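Local coordinates for protein phosphosugar isomerase (Escherichia coli O6:H1, PDB 5UQI) that binds arabinose-5-phosphate through a single sugar isomerase (SIS) domain and probably interconverts it with ribulose 5-phosphate, as arabinose-5-phosphate isomerases do, at residues I56-L61 and I95-S100; S122-R125 and S130-I133; V139-K144 and S158-V163; G44-I49 and A63-T68. All blocks are in the same frame, centred on the assembly; numbering follows the deposited sequence.

Interaction 1 (I56-L61 and I95-S100); sequences IIARKL and ILISNS. With A5P (arabinose-5-phosphate), chain B.
A58 and L61, one turn apart on helix 52-67, close on a single methyl group of strand 93-97, the CD1 of I97. That methyl lies 3.9 Å from A58 CB and 3.9 Å from L61 CD1, so the end of the isoleucine fills the notch between the two helix residues. I97 reaches it with CG1 anti to its own carbonyl carbon (chi1 -60°) and an extended chi2, which carries CD1 out to the helix, where it crosses L61 at a slant. F48 and F123, from the strands on either side, also touch the I97 side chain, and A58, L61 and I97 are all buried. Here helix 52-67 lies over the parallel sheet of the SIS domain, an alpha-beta-alpha sandwich that binds its phosphosugar at the C-terminal ends of the strands. From S98 on the character changes: polar groups turn to the phosphate of A5P, and N99 and S100 are partly exposed. The N99 N bonds A5P O1P at 2.8 Å, nearly straight at 166°. O2P receives two bonds from one residue, S100 N at 2.9 Å and S100 OG at 3.0 Å, while S98 OG holds O3P at 3.0 Å. T103, S54 and K53 also bond the ligand.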
loop_
_atom_site.group_PDB
_atom_site.type_symbol
_atom_site.label_atom_id
_atom_site.label_comp_id
_atom_site.label_asym_id
_atom_site.label_seq_id
_atom_site.Cartn_x
_atom_site.Cartn_y
_atom_site.Cartn_z
ATOM N N ILE A 56 -4.965 5.983 -4.719
ATOM C CA ILE A 56 -5.786 5.130 -5.604
ATOM C C ILE A 56 -5.348 3.663 -5.441
ATOM O O ILE A 56 -6.199 2.770 -5.333
ATOM C CB ILE A 56 -5.722 5.588 -7.069
ATOM C CG1 ILE A 56 -6.234 7.009 -7.160
ATOM C CG2 ILE A 56 -6.610 4.624 -7.883
ATOM C CD1 ILE A 56 -5.945 7.669 -8.517
ATOM N N ILE A 57 -4.028 3.445 -5.358
ATOM C CA ILE A 57 -3.558 2.053 -5.054
ATOM C C ILE A 57 -4.048 1.608 -3.654
ATOM O O ILE A 57 -4.431 0.435 -3.506
ATOM C CB ILE A 57 -2.016 1.984 -5.161
ATOM C CG1 ILE A 57 -1.602 2.295 -6.605
ATOM C CG2 ILE A 57 -1.545 0.581 -4.741
ATOM C CD1 ILE A 57 -2.274 1.516 -7.713
ATOM N N ALA A 58 -4.049 2.505 -2.667
ATOM C CA ALA A 58 -4.565 2.205 -1.315
ATOM C C ALA A 58 -6.029 1.775 -1.384
ATOM O O ALA A 58 -6.437 0.818 -0.717
ATOM C CB ALA A 58 -4.401 3.434 -0.412
ATOM N N ARG A 59 -6.833 2.443 -2.238
ATOM C CA ARG A 59 -8.263 2.047 -2.447
ATOM C C ARG A 59 -8.299 0.605 -3.015
ATOM O O ARG A 59 -9.142 -0.192 -2.566
ATOM C CB ARG A 59 -9.011 2.969 -3.448
ATOM C CG ARG A 59 -9.444 4.268 -2.909
ATOM C CD ARG A 59 -10.205 5.081 -3.998
ATOM N NE ARG A 59 -9.361 6.234 -4.393
ATOM C CZ ARG A 59 -9.562 7.538 -4.144
ATOM N NH1 ARG A 59 -10.627 7.961 -3.458
ATOM N NH2 ARG A 59 -8.680 8.452 -4.606
ATOM N N LYS A 60 -7.447 0.297 -4.026
ATOM C CA LYS A 60 -7.429 -1.049 -4.587
ATOM C C LYS A 60 -7.060 -2.061 -3.510
ATOM O O LYS A 60 -7.767 -3.092 -3.381
ATOM C CB LYS A 60 -6.392 -1.097 -5.724
ATOM C CG LYS A 60 -6.690 -2.235 -6.730
ATOM C CD LYS A 60 -6.330 -3.648 -6.197
ATOM C CE LYS A 60 -6.313 -4.670 -7.335
ATOM N NZ LYS A 60 -5.840 -5.987 -6.724
ATOM N N LEU A 61 -6.017 -1.758 -2.718
ATOM C CA LEU A 61 -5.586 -2.745 -1.739
ATOM C C LEU A 61 -6.630 -2.951 -0.631
ATOM O O LEU A 61 -6.832 -4.097 -0.185
ATOM C CB LEU A 61 -4.246 -2.276 -1.109
ATOM C CG LEU A 61 -3.107 -2.289 -2.144
ATOM C CD1 LEU A 61 -1.825 -1.856 -1.387
ATOM C CD2 LEU A 61 -2.884 -3.740 -2.701
ATOM N N ILE A 95 -2.590 1.414 7.707
ATOM C CA ILE A 95 -1.463 1.354 6.805
ATOM C C ILE A 95 -1.456 2.658 6.043
ATOM O O ILE A 95 -2.420 2.968 5.326
ATOM C CB ILE A 95 -1.567 0.176 5.795
ATOM C CG1 ILE A 95 -1.555 -1.177 6.555
ATOM C CG2 ILE A 95 -0.488 0.248 4.763
ATOM C CD1 ILE A 95 -1.733 -2.427 5.666
ATOM N N LEU A 96 -0.399 3.436 6.168
ATOM C CA LEU A 96 -0.310 4.693 5.437
ATOM C C LEU A 96 0.662 4.519 4.275
ATOM O O LEU A 96 1.807 4.075 4.445
ATOM C CB LEU A 96 0.234 5.815 6.335
ATOM C CG LEU A 96 -0.687 6.068 7.535
ATOM C CD1 LEU A 96 -0.113 5.466 8.849
ATOM C CD2 LEU A 96 -1.006 7.551 7.705
ATOM N N ILE A 97 0.229 4.842 3.049
ATOM C CA ILE A 97 1.022 4.626 1.840
ATOM C C ILE A 97 1.468 5.938 1.284
ATOM O O ILE A 97 0.650 6.828 1.017
ATOM C CB ILE A 97 0.196 3.835 0.753
ATOM C CG1 ILE A 97 -0.228 2.481 1.303
ATOM C CG2 ILE A 97 1.094 3.701 -0.503
ATOM C CD1 ILE A 97 -0.973 1.639 0.228
ATOM N N SER A 98 2.779 6.104 1.180
ATOM C CA SER A 98 3.345 7.303 0.567
ATOM C C SER A 98 4.711 6.937 -0.014
ATOM O O SER A 98 5.601 6.504 0.726
ATOM C CB SER A 98 3.551 8.396 1.638
ATOM O OG SER A 98 4.322 9.503 1.144
ATOM N N ASN A 99 4.881 7.088 -1.322
ATOM C CA ASN A 99 6.141 6.631 -1.909
ATOM C C ASN A 99 7.325 7.409 -1.289
ATOM O O ASN A 99 8.315 6.802 -0.814
ATOM C CB ASN A 99 6.094 6.728 -3.432
ATOM C CG ASN A 99 7.433 6.330 -4.074
ATOM O OD1 ASN A 99 8.050 7.151 -4.743
ATOM N ND2 ASN A 99 7.911 5.120 -3.807
ATOM N N SER A 100 7.218 8.728 -1.274
ATOM C CA SER A 100 8.309 9.510 -0.672
ATOM C C SER A 100 8.354 9.367 0.844
ATOM O O SER A 100 9.441 9.500 1.456
ATOM C CB SER A 100 8.128 10.988 -0.975
ATOM O OG SER A 100 6.956 11.544 -0.350
HETATM C C1 A5P B . 1.607 12.524 -7.695
HETATM O O1 A5P B . 2.235 11.892 -8.437
HETATM C C2 A5P B . 0.649 11.799 -6.867
HETATM O O2 A5P B . -0.305 11.076 -7.579
HETATM C C3 A5P B . 1.527 11.024 -5.983
HETATM O O3 A5P B . 1.121 9.662 -5.799
HETATM C C4 A5P B . 1.261 11.945 -4.820
HETATM O O4 A5P B . 1.984 13.153 -4.982
HETATM C C5 A5P B . 1.595 11.323 -3.499
HETATM O O5 A5P B . 2.954 11.094 -3.454
HETATM P P A5P B . 3.413 10.027 -2.358
HETATM O O1P A5P B . 3.135 8.602 -2.870
HETATM O O2P A5P B . 5.000 10.331 -2.267
HETATM O O3P A5P B . 2.626 10.251 -1.169
#

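Interaction 2 (S122-R125 and S130-I133); sequences SFTR and SLAI
This is a short-range strand-to-helix packing contact inside a beta-alpha-beta unit: S122 and T124, two residues apart on strand 120-124, meet L131 and A132 in the first turn of helix 130-134. No hydrogen bond crosses it, and van der Waals contact does the work. S122 CB sits against the branch point of the leucine, 3.7 Å from L131 CG. Its hydroxyl leans the other way, with S122 OG 3.4 Å from A132 CA and 3.7 Å from A132 CB. The chi1 of 61° turns OG between the backbone N and the carbonyl carbon, pointing it at the alanine while CB stays with the leucine. T124 divides its branches in the same fashion. The methyl CG2 goes to L131 CD2 at 3.8 Å, the two side chains meeting at a slant, and OG1 lies 3.9 Å from A132 CB. That hydroxyl has its polar partners in the connecting loop, the S126 N and S129 OG. With CG anti to the backbone N (chi1 180°), L131 reaches to the strand, and its CD2 touches S122 CB (3.9 Å) as well as T124 CG2. I106 and L107 of helix 104-107 and L96 of strand 93-97 also touch L131, while A132 rests on S138 of strand 137-140, the next strand of the unit.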
loop_
_atom_site.group_PDB
_atom_site.type_symbol
_atom_site.label_atom_id
_atom_site.label_comp_id
_atom_site.label_asym_id
_atom_site.label_seq_id
_atom_site.Cartn_x
_atom_site.Cartn_y
_atom_site.Cartn_z
ATOM N N SER A 122 3.700 1.881 7.781
ATOM C CA SER A 122 3.929 2.694 6.602
ATOM C C SER A 122 4.457 1.855 5.449
ATOM O O SER A 122 5.219 0.918 5.651
ATOM C CB SER A 122 4.885 3.883 6.830
ATOM O OG SER A 122 6.203 3.346 7.253
ATOM N N PHE A 123 4.014 2.171 4.216
ATOM C CA PHE A 123 4.659 1.649 3.033
ATOM C C PHE A 123 5.289 2.823 2.325
ATOM O O PHE A 123 4.559 3.709 1.783
ATOM C CB PHE A 123 3.565 1.078 2.065
ATOM C CG PHE A 123 2.924 -0.263 2.450
ATOM C CD1 PHE A 123 3.094 -0.898 3.679
ATOM C CD2 PHE A 123 2.000 -0.857 1.537
ATOM C CE1 PHE A 123 2.493 -2.114 3.958
ATOM C CE2 PHE A 123 1.358 -2.056 1.847
ATOM C CZ PHE A 123 1.617 -2.707 3.030
ATOM N N THR A 124 6.637 2.908 2.271
ATOM C CA THR A 124 7.364 4.034 1.663
ATOM C C THR A 124 8.621 3.488 1.016
ATOM O O THR A 124 8.964 2.329 1.284
ATOM C CB THR A 124 7.766 5.151 2.677
ATOM O OG1 THR A 124 8.930 4.738 3.438
ATOM C CG2 THR A 124 6.605 5.490 3.679
ATOM N N ARG A 125 9.312 4.349 0.298
ATOM C CA ARG A 125 10.527 3.921 -0.357
ATOM C C ARG A 125 11.711 3.926 0.601
ATOM O O ARG A 125 12.811 3.535 0.162
ATOM C CB ARG A 125 10.777 4.801 -1.575
ATOM C CG ARG A 125 11.373 6.138 -1.311
ATOM C CD ARG A 125 11.472 6.943 -2.617
ATOM N NE ARG A 125 11.775 8.300 -2.249
ATOM C CZ ARG A 125 11.400 9.393 -2.917
ATOM N NH1 ARG A 125 10.648 9.287 -4.012
ATOM N NH2 ARG A 125 11.750 10.603 -2.461
ATOM N N SER A 130 10.077 10.662 6.873
ATOM C CA SER A 130 9.311 11.218 7.977
ATOM C C SER A 130 8.181 10.310 8.408
ATOM O O SER A 130 7.996 10.020 9.559
ATOM C CB SER A 130 8.778 12.608 7.617
ATOM O OG SER A 130 9.877 13.526 7.386
ATOM N N LEU A 131 7.421 9.822 7.422
ATOM C CA LEU A 131 6.351 8.897 7.754
ATOM C C LEU A 131 6.819 7.573 8.412
ATOM O O LEU A 131 6.271 7.147 9.411
ATOM C CB LEU A 131 5.545 8.530 6.453
ATOM C CG LEU A 131 4.395 7.557 6.693
ATOM C CD1 LEU A 131 3.337 8.097 7.629
ATOM C CD2 LEU A 131 3.732 7.252 5.329
ATOM N N ALA A 132 7.846 6.963 7.815
ATOM C CA ALA A 132 8.368 5.693 8.272
ATOM C C ALA A 132 8.910 5.774 9.709
ATOM O O ALA A 132 8.630 4.891 10.494
ATOM C CB ALA A 132 9.414 5.200 7.324
ATOM N N ILE A 133 9.598 6.885 9.977
ATOM C CA ILE A 133 10.140 7.145 11.324
ATOM C C ILE A 133 9.049 7.259 12.379
ATOM O O ILE A 133 9.257 6.916 13.550
ATOM C CB ILE A 133 10.991 8.462 11.305
ATOM C CG1 ILE A 133 12.303 8.212 10.577
ATOM C CG2 ILE A 133 11.259 9.014 12.713
ATOM C CD1 ILE A 133 13.218 7.181 11.203
#

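Interaction 3 (V139-K144 and S158-V163); sequences VEIPVK and STVVLV
I141 and V160 meet methyl to methyl where the chain leaving strand 137-140 passes helix 156-175. Starting at CB, which points toward the helix, the isoleucine splits into two branches with different jobs. The short one ends at once in CG2, which is pressed against V160 CG1 at 3.4 Å, tighter than the usual van der Waals separation. The long one runs through CG1, anti to the carbonyl carbon (chi1 -57°), and with chi2 extended at 178° carries CD1 forward to V161 CG2 at a looser 4.2 Å. One residue therefore engages two successive helix positions, the close touch at V160 and the lighter one at V161. The I141 and V160 side chains run antiparallel past one another, and CG2 and CG1 meet along the way. V160 sets its CG1 anti to the backbone N (chi1 174°), which places that methyl against the isoleucine. V143, two residues on and pointing the same way, makes a lighter contact from CG2 to V160 CB at 4.3 Å. The contact is wholly apolar, with no hydrogen bond across it. It is plain structural packing of helix 156-175 at the edge of the parallel sheet of the SIS domain, with I141 and V143 in the segment just after the sheet's last strand in this chain, 137-140. Around it, A20 and V24 of helix 3-25 also pack on V160, F123 of strand 120-124 touches both I141 and V161, V164 lies against I141 one turn further along helix 156-175, and V143 reaches C156 and S157 near the start of that helix.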
loop_
_atom_site.group_PDB
_atom_site.type_symbol
_atom_site.label_atom_id
_atom_site.label_comp_id
_atom_site.label_asym_id
_atom_site.label_seq_id
_atom_site.Cartn_x
_atom_site.Cartn_y
_atom_site.Cartn_z
ATOM N N VAL A 139 7.589 -0.482 6.473
ATOM C CA VAL A 139 7.853 -1.448 5.454
ATOM C C VAL A 139 8.477 -0.678 4.307
ATOM O O VAL A 139 7.861 0.274 3.738
ATOM C CB VAL A 139 6.538 -2.105 4.987
ATOM C CG1 VAL A 139 6.815 -3.059 3.849
ATOM C CG2 VAL A 139 5.858 -2.811 6.129
ATOM N N GLU A 140 9.683 -1.053 3.903
ATOM C CA GLU A 140 10.414 -0.303 2.888
ATOM C C GLU A 140 10.184 -1.039 1.563
ATOM O O GLU A 140 10.396 -2.269 1.451
ATOM C CB GLU A 140 11.908 -0.172 3.254
ATOM C CG GLU A 140 12.731 0.644 2.280
ATOM C CD GLU A 140 14.180 0.795 2.774
ATOM O OE1 GLU A 140 14.919 -0.164 2.503
ATOM O OE2 GLU A 140 14.578 1.783 3.459
ATOM N N ILE A 141 9.628 -0.319 0.591
ATOM C CA ILE A 141 9.371 -0.883 -0.734
ATOM C C ILE A 141 10.216 -0.028 -1.673
ATOM O O ILE A 141 9.756 1.014 -2.144
ATOM C CB ILE A 141 7.883 -0.788 -1.104
ATOM C CG1 ILE A 141 7.043 -1.511 -0.015
ATOM C CG2 ILE A 141 7.690 -1.379 -2.525
ATOM C CD1 ILE A 141 5.541 -1.475 -0.200
ATOM N N PRO A 142 11.457 -0.479 -1.947
ATOM C CA PRO A 142 12.401 0.347 -2.686
ATOM C C PRO A 142 11.967 0.494 -4.164
ATOM O O PRO A 142 11.558 -0.489 -4.813
ATOM C CB PRO A 142 13.722 -0.434 -2.545
ATOM C CG PRO A 142 13.291 -1.861 -2.446
ATOM C CD PRO A 142 11.932 -1.872 -1.791
ATOM N N VAL A 143 11.996 1.729 -4.642
ATOM C CA VAL A 143 11.712 2.036 -6.032
ATOM C C VAL A 143 12.776 3.029 -6.485
ATOM O O VAL A 143 12.806 4.165 -6.017
ATOM C CB VAL A 143 10.290 2.635 -6.225
ATOM C CG1 VAL A 143 10.033 2.930 -7.712
ATOM C CG2 VAL A 143 9.199 1.720 -5.624
ATOM N N LYS A 144 13.629 2.564 -7.387
ATOM C CA LYS A 144 14.786 3.293 -7.941
ATOM C C LYS A 144 14.435 4.570 -8.708
ATOM O O LYS A 144 15.045 5.638 -8.500
ATOM C CB LYS A 144 15.599 2.339 -8.866
ATOM C CG LYS A 144 14.829 1.131 -9.482
ATOM C CD LYS A 144 13.986 1.419 -10.758
ATOM C CE LYS A 144 13.596 0.150 -11.538
ATOM N NZ LYS A 144 12.850 0.352 -12.832
ATOM N N SER A 158 3.733 3.049 -8.071
ATOM C CA SER A 158 2.344 2.655 -7.815
ATOM C C SER A 158 2.147 1.192 -8.179
ATOM O O SER A 158 1.425 0.467 -7.468
ATOM C CB SER A 158 1.389 3.621 -8.594
ATOM O OG SER A 158 1.901 3.789 -9.949
ATOM N N THR A 159 2.776 0.736 -9.251
ATOM C CA THR A 159 2.635 -0.659 -9.622
ATOM C C THR A 159 3.344 -1.551 -8.625
ATOM O O THR A 159 2.783 -2.555 -8.279
ATOM C CB THR A 159 3.174 -0.944 -11.053
ATOM O OG1 THR A 159 2.272 -0.262 -11.958
ATOM C CG2 THR A 159 3.236 -2.463 -11.396
ATOM N N VAL A 160 4.554 -1.177 -8.147
ATOM C CA VAL A 160 5.225 -2.053 -7.200
ATOM C C VAL A 160 4.420 -2.216 -5.896
ATOM O O VAL A 160 4.319 -3.326 -5.317
ATOM C CB VAL A 160 6.627 -1.490 -6.873
ATOM C CG1 VAL A 160 7.251 -2.319 -5.799
ATOM C CG2 VAL A 160 7.494 -1.595 -8.131
ATOM N N VAL A 161 3.904 -1.097 -5.365
ATOM C CA VAL A 161 3.113 -1.137 -4.150
ATOM C C VAL A 161 1.840 -2.004 -4.366
ATOM O O VAL A 161 1.455 -2.769 -3.464
ATOM C CB VAL A 161 2.730 0.279 -3.677
ATOM C CG1 VAL A 161 1.898 0.150 -2.414
ATOM C CG2 VAL A 161 4.010 0.972 -3.309
ATOM N N LEU A 162 1.251 -1.914 -5.561
ATOM C CA LEU A 162 0.067 -2.763 -5.812
ATOM C C LEU A 162 0.436 -4.239 -5.781
ATOM O O LEU A 162 -0.260 -5.034 -5.164
ATOM C CB LEU A 162 -0.536 -2.420 -7.201
ATOM C CG LEU A 162 -1.707 -3.309 -7.663
ATOM C CD1 LEU A 162 -2.896 -3.203 -6.716
ATOM C CD2 LEU A 162 -2.103 -2.838 -9.054
ATOM N N VAL A 163 1.551 -4.590 -6.428
ATOM C CA VAL A 163 1.941 -6.009 -6.446
ATOM C C VAL A 163 2.288 -6.518 -5.047
ATOM O O VAL A 163 1.822 -7.591 -4.631
ATOM C CB VAL A 163 3.129 -6.201 -7.414
ATOM C CG1 VAL A 163 3.652 -7.629 -7.367
ATOM C CG2 VAL A 163 2.660 -5.910 -8.842
#

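Interaction 4 (G44-I49 and A63-T68)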
loop_
_atom_site.group_PDB
_atom_site.type_symbol
_atom_site.label_atom_id
_atom_site.label_comp_id
_atom_site.label_asym_id
_atom_site.label_seq_id
_atom_site.Cartn_x
_atom_site.Cartn_y
_atom_site.Cartn_z
ATOM N N GLY A 44 -9.731 -5.406 14.494
ATOM C CA GLY A 44 -10.709 -4.493 13.874
ATOM C C GLY A 44 -10.495 -4.549 12.357
ATOM O O GLY A 44 -10.297 -5.620 11.806
ATOM N N LYS A 45 -10.582 -3.396 11.708
ATOM C CA LYS A 45 -10.360 -3.328 10.282
ATOM C C LYS A 45 -8.963 -2.803 9.968
ATOM O O LYS A 45 -8.362 -2.111 10.789
ATOM C CB LYS A 45 -11.391 -2.366 9.696
ATOM C CG LYS A 45 -12.810 -2.931 9.974
ATOM C CD LYS A 45 -13.862 -2.450 8.997
ATOM C CE LYS A 45 -15.233 -2.589 9.607
ATOM N NZ LYS A 45 -15.699 -3.990 9.530
ATOM N N VAL A 46 -8.439 -3.169 8.794
ATOM C CA VAL A 46 -7.209 -2.591 8.271
ATOM C C VAL A 46 -7.581 -1.339 7.479
ATOM O O VAL A 46 -8.287 -1.436 6.495
ATOM C CB VAL A 46 -6.399 -3.599 7.408
ATOM C CG1 VAL A 46 -5.152 -2.969 6.813
ATOM C CG2 VAL A 46 -6.083 -4.870 8.234
ATOM N N VAL A 47 -7.123 -0.184 7.956
ATOM C CA VAL A 47 -7.554 1.090 7.314
ATOM C C VAL A 47 -6.392 1.585 6.519
ATOM O O VAL A 47 -5.301 1.834 7.054
ATOM C CB VAL A 47 -7.953 2.118 8.359
ATOM C CG1 VAL A 47 -8.333 3.435 7.674
ATOM C CG2 VAL A 47 -9.084 1.591 9.222
ATOM N N PHE A 48 -6.596 1.715 5.194
ATOM C CA PHE A 48 -5.528 2.218 4.323
ATOM C C PHE A 48 -5.723 3.713 4.118
ATOM O O PHE A 48 -6.860 4.163 3.876
ATOM C CB PHE A 48 -5.600 1.548 2.924
ATOM C CG PHE A 48 -5.059 0.161 2.877
ATOM C CD1 PHE A 48 -5.881 -0.925 3.182
ATOM C CD2 PHE A 48 -3.718 -0.041 2.445
ATOM C CE1 PHE A 48 -5.353 -2.250 3.131
ATOM C CE2 PHE A 48 -3.201 -1.361 2.378
ATOM C CZ PHE A 48 -4.035 -2.443 2.661
ATOM N N ILE A 49 -4.610 4.461 4.178
ATOM C CA ILE A 49 -4.698 5.917 3.998
ATOM C C ILE A 49 -3.644 6.305 2.974
ATOM O O ILE A 49 -2.461 5.882 3.027
ATOM C CB ILE A 49 -4.370 6.664 5.356
ATOM C CG1 ILE A 49 -5.412 6.277 6.396
ATOM C CG2 ILE A 49 -4.339 8.178 5.094
ATOM C CD1 ILE A 49 -5.221 7.018 7.754
ATOM N N ALA A 63 -9.808 -2.831 -1.034
ATOM C CA ALA A 63 -10.848 -3.653 -1.620
ATOM C C ALA A 63 -10.354 -5.107 -1.762
ATOM O O ALA A 63 -11.104 -6.030 -1.480
ATOM C CB ALA A 63 -11.272 -3.053 -2.976
ATOM N N THR A 64 -9.089 -5.274 -2.142
ATOM C CA THR A 64 -8.515 -6.647 -2.326
ATOM C C THR A 64 -8.394 -7.352 -0.961
ATOM O O THR A 64 -8.742 -8.532 -0.841
ATOM C CB THR A 64 -7.185 -6.497 -3.052
ATOM O OG1 THR A 64 -7.573 -6.294 -4.444
ATOM C CG2 THR A 64 -6.425 -7.809 -3.045
ATOM N N PHE A 65 -7.962 -6.617 0.077
ATOM C CA PHE A 65 -7.922 -7.240 1.406
ATOM C C PHE A 65 -9.314 -7.698 1.773
ATOM O O PHE A 65 -9.512 -8.853 2.191
ATOM C CB PHE A 65 -7.445 -6.189 2.483
ATOM C CG PHE A 65 -5.948 -6.173 2.698
ATOM C CD1 PHE A 65 -4.999 -6.075 1.632
ATOM C CD2 PHE A 65 -5.508 -6.145 3.999
ATOM C CE1 PHE A 65 -3.617 -6.114 1.903
ATOM C CE2 PHE A 65 -4.129 -6.127 4.263
ATOM C CZ PHE A 65 -3.213 -6.111 3.227
ATOM N N ALA A 66 -10.325 -6.828 1.607
ATOM C CA ALA A 66 -11.674 -7.181 2.039
ATOM C C ALA A 66 -12.234 -8.382 1.272
ATOM O O ALA A 66 -12.895 -9.286 1.879
ATOM C CB ALA A 66 -12.604 -5.995 1.832
ATOM N N SER A 67 -11.999 -8.389 -0.018
ATOM C CA SER A 67 -12.579 -9.422 -0.927
ATOM C C SER A 67 -11.931 -10.760 -0.682
ATOM O O SER A 67 -12.548 -11.762 -1.076
ATOM C CB SER A 67 -12.408 -9.021 -2.374
ATOM O OG SER A 67 -11.097 -8.947 -2.735
ATOM N N THR A 68 -10.781 -10.767 -0.033
ATOM C CA THR A 68 -10.051 -12.033 0.229
ATOM C C THR A 68 -10.035 -12.355 1.708
ATOM O O THR A 68 -9.249 -13.236 2.099
ATOM C CB THR A 68 -8.650 -11.987 -0.332
ATOM O OG1 THR A 68 -7.904 -10.940 0.296
ATOM C CG2 THR A 68 -8.631 -11.734 -1.864
#
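Near-staggered in F48 (chi1 -78°) and rotated off the usual value in F65 (chi1 -91°), the first torsions put CG on the side away from the carbonyl carbon in both residues, and the two phenyls are carried from strand and helix into one another. The result is a T-shaped stack: the F48 ring presents its edge to a face of F65, with centroids 5.0 Å apart and planes at 86°. F48 CZ stands 3.7 Å above the middle of the F65 ring. It is almost equally far from much of the rim, 3.8 Å from F65 CE1 and 4.0 Å from F65 CE2, while the neighbouring F48 CE1 lies 4.0 Å from F65 CG. V46, on the same side of the strand, adds a lighter touch from CG1 to F65 CE2 at 4.2 Å, approaching the ring obliquely. At the end of the helix, the T68 OG1 turns back to bond T64 O at 2.8 Å. The F48-F65 stack bridges the first strand and helix of the beta-alpha-beta unit formed by strand 46-50, helix 52-67 and strand 72-76. S72 of that second strand touches both phenyl rings, I95 and I97 of strand 93-97 lie against F48, and V168 and A169 of helix 156-175 pack on F65.

How the interactions relate
All are buried contacts. Interaction 1 is the most central, its centre about 4 Å from that of the chain; the centre of interaction 3 lies about 8 Å out and those of interactions 2 and 4 about 11 Å. Three set helices against strands of one parallel sheet; interaction 3 packs the chain just past its last strand on helix 156-175, with V143 partly exposed. Interactions 1 and 4 share helix 52-67 and use neighbouring strands, joined by I95 N to V47 O. The strand of interaction 2 pairs with those of interactions 1 and 3. Chemistry differs: stacked rings in interaction 4, methyl packing in interaction 3, hydroxyl-bearing side chains in interaction 2. Interaction 1 alone directly holds the phosphate.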